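PDB 3MA5: tetratricopeptide repeat domain protein from Salinibacter ruber, which is of unknown function but carries tetratricopeptide repeats, helix-pair modules that commonly serve as scaffolds for protein-protein interaction. Local coordinates for residues 24-27 / 28-32. Sequence-based numbering, arbitrary orientation.
Sequences SRAL and ALFEE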
ATOM      1  N   SER A  24      -8.183  10.686   2.822  1.00 89.51           N
ATOM      2  CA  SER A  24      -9.104   9.900   3.613  1.00 88.01           C
ATOM      3  C   SER A  24      -9.865   8.912   2.741  1.00 85.46           C
ATOM      4  O   SER A  24     -10.076   7.766   3.137  1.00 80.88           O
ATOM      5  CB  SER A  24     -10.055  10.819   4.369  1.00 89.53           C
ATOM      6  OG  SER A  24     -11.209  10.109   4.788  1.00 99.11           O
ATOM      7  N   ARG A  25     -10.254   9.360   1.544  1.00 92.53           N
ATOM      8  CA  ARG A  25     -10.983   8.521   0.592  1.00 90.93           C
ATOM      9  C   ARG A  25     -10.040   7.479   0.011  1.00 84.54           C
ATOM     10  O   ARG A  25     -10.396   6.307  -0.109  1.00 80.15           O
ATOM     11  CB  ARG A  25     -11.578   9.378  -0.523  1.00 90.69           C
ATOM     12  CG  ARG A  25     -12.436   8.615  -1.511  1.00 96.89           C
ATOM     13  CD  ARG A  25     -13.405   7.650  -0.828  1.00101.51           C
ATOM     14  NE  ARG A  25     -14.236   6.974  -1.825  1.00105.39           N
ATOM     15  CZ  ARG A  25     -14.987   5.902  -1.591  1.00107.29           C
ATOM     16  NH1 ARG A  25     -15.029   5.355  -0.380  1.00 96.70           N
ATOM     17  NH2 ARG A  25     -15.694   5.370  -2.581  1.00104.41           N
ATOM     18  N   ALA A  26      -8.836   7.912  -0.353  1.00 81.15           N
ATOM     19  CA  ALA A  26      -7.842   6.994  -0.879  1.00 78.60           C
ATOM     20  C   ALA A  26      -7.642   5.871   0.145  1.00 80.48           C
ATOM     21  O   ALA A  26      -7.667   4.691  -0.212  1.00 83.47           O
ATOM     22  CB  ALA A  26      -6.533   7.719  -1.117  1.00 78.77           C
ATOM     23  N   LEU A  27      -7.460   6.231   1.418  1.00 83.51           N
ATOM     24  CA  LEU A  27      -7.247   5.229   2.463  1.00 78.97           C
ATOM     25  C   LEU A  27      -8.402   4.247   2.640  1.00 79.38           C
ATOM     26  O   LEU A  27      -8.175   3.055   2.806  1.00 79.00           O
ATOM     27  CB  LEU A  27      -6.933   5.891   3.804  1.00 78.28           C
ATOM     28  CG  LEU A  27      -6.888   4.883   4.960  1.00 76.96           C
ATOM     29  CD1 LEU A  27      -5.513   4.820   5.604  1.00 73.06           C
ATOM     30  CD2 LEU A  27      -7.924   5.274   5.967  1.00 76.91           C
ATOM     31  N   ALA A  28      -9.631   4.747   2.616  1.00 78.00           N
ATOM     32  CA  ALA A  28     -10.808   3.892   2.743  1.00 73.74           C
ATOM     33  C   ALA A  28     -10.691   2.777   1.710  1.00 80.89           C
ATOM     34  O   ALA A  28     -10.590   1.600   2.049  1.00 81.75           O
ATOM     35  CB  ALA A  28     -12.073   4.708   2.488  1.00 76.16           C
ATOM     36  N   LEU A  29     -10.693   3.163   0.442  1.00 80.64           N
ATOM     37  CA  LEU A  29     -10.578   2.220  -0.662  1.00 80.50           C
ATOM     38  C   LEU A  29      -9.404   1.249  -0.490  1.00 81.48           C
ATOM     39  O   LEU A  29      -9.573   0.035  -0.615  1.00 80.94           O
ATOM     40  CB  LEU A  29     -10.421   2.985  -1.985  1.00 82.77           C
ATOM     41  CG  LEU A  29     -11.631   3.766  -2.511  1.00 87.28           C
ATOM     42  CD1 LEU A  29     -11.196   4.655  -3.661  1.00 91.41           C
ATOM     43  CD2 LEU A  29     -12.720   2.808  -2.957  1.00 89.63           C
ATOM     44  N   PHE A  30      -8.216   1.779  -0.201  1.00 77.31           N
ATOM     45  CA  PHE A  30      -7.038   0.933  -0.036  1.00 74.31           C
ATOM     46  C   PHE A  30      -7.209  -0.178   0.999  1.00 75.21           C
ATOM     47  O   PHE A  30      -6.887  -1.334   0.727  1.00 76.52           O
ATOM     48  CB  PHE A  30      -5.803   1.778   0.325  1.00 73.27           C
ATOM     49  CG  PHE A  30      -5.156   2.443  -0.853  1.00 74.75           C
ATOM     50  CD1 PHE A  30      -5.041   1.781  -2.078  1.00 81.14           C
ATOM     51  CD2 PHE A  30      -4.639   3.729  -0.743  1.00 79.50           C
ATOM     52  CE1 PHE A  30      -4.420   2.392  -3.174  1.00 73.16           C
ATOM     53  CE2 PHE A  30      -4.017   4.350  -1.834  1.00 81.78           C
ATOM     54  CZ  PHE A  30      -3.909   3.678  -3.046  1.00 77.56           C
ATOM     55  N   GLU A  31      -7.707   0.180   2.180  1.00 81.49           N
ATOM     56  CA  GLU A  31      -7.892  -0.781   3.267  1.00 81.28           C
ATOM     57  C   GLU A  31      -8.868  -1.864   2.877  1.00 81.18           C
ATOM     58  O   GLU A  31      -8.668  -3.040   3.197  1.00 79.53           O
ATOM     59  CB  GLU A  31      -8.395  -0.074   4.528  1.00 78.76           C
ATOM     60  CG  GLU A  31      -7.340   0.088   5.609  1.00 81.16           C
ATOM     61  CD  GLU A  31      -7.693   1.192   6.593  1.00 85.09           C
ATOM     62  OE1 GLU A  31      -8.891   1.324   6.908  1.00 81.91           O
ATOM     63  OE2 GLU A  31      -6.782   1.921   7.055  1.00 80.75           O
ATOM     64  N   GLU A  32      -9.922  -1.443   2.188  1.00 79.57           N
ATOM     65  CA  GLU A  32     -10.983  -2.318   1.707  1.00 82.51           C
ATOM     66  C   GLU A  32     -10.386  -3.335   0.722  1.00 86.21           C
ATOM     67  O   GLU A  32     -10.553  -4.550   0.863  1.00 84.39           O
ATOM     68  CB  GLU A  32     -12.007  -1.428   1.028  1.00 80.08           C
ATOM     69  CG  GLU A  32     -13.216  -2.086   0.457  1.00 85.95           C
ATOM     70  CD  GLU A  32     -13.964  -1.102  -0.426  1.00102.64           C
ATOM     71  OE1 GLU A  32     -13.337  -0.633  -1.414  1.00104.17           O
ATOM     72  OE2 GLU A  32     -15.149  -0.784  -0.137  1.00105.40           O
TER
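Leu27 and Glu31, one helical turn apart, meet where the Glu31 side chain crosses that of Leu27 at a slant, OE2 lying 3.5 Å from Leu27 CD1. Leu27 reaches this position with CG anti to its backbone N (chi1 172°), while the Glu31 chain runs extended beyond CG. On another side of the same helix, Leu29 CD2 sits over one face of the Arg25 guanidinium, off-centre and 3.9 Å from NH2. The Arg25 chain bends at chi2 (45°), which brings the guanidinium toward Leu29. Between these pairs, Phe30 CE2 lies 4.3 Å from Ala26 CB, a loose apolar contact. Backbone hydrogen bonds from each residue to the one four places earlier, such as Glu31 N to Leu27 O (3.0 Å), fix the spacing.

All of this lies on helix 23-36, in the predicted tetratricopeptide repeat spanning residues 7-40, the earlier of two in this fragment. Ala26, Leu29 and Phe30 pack on helix 7-19, with Phe30 also reaching Thr43 and Leu47 of helix 42-53. Leu27 packs on Leu50 and Tyr51, and the Tyr51 hydroxyl is hydrogen-bonded to Glu31 OE2. With an alanine here instead of Glu31, that hydroxyl would probably lose its carboxylate partner and Leu27 the cover on one flank. The chemistry is therefore mixed: apolar residues join the helix to its neighbours on two sides, while Glu31 adds a polar tie to helix 42-53 beside a leucine that packs against it.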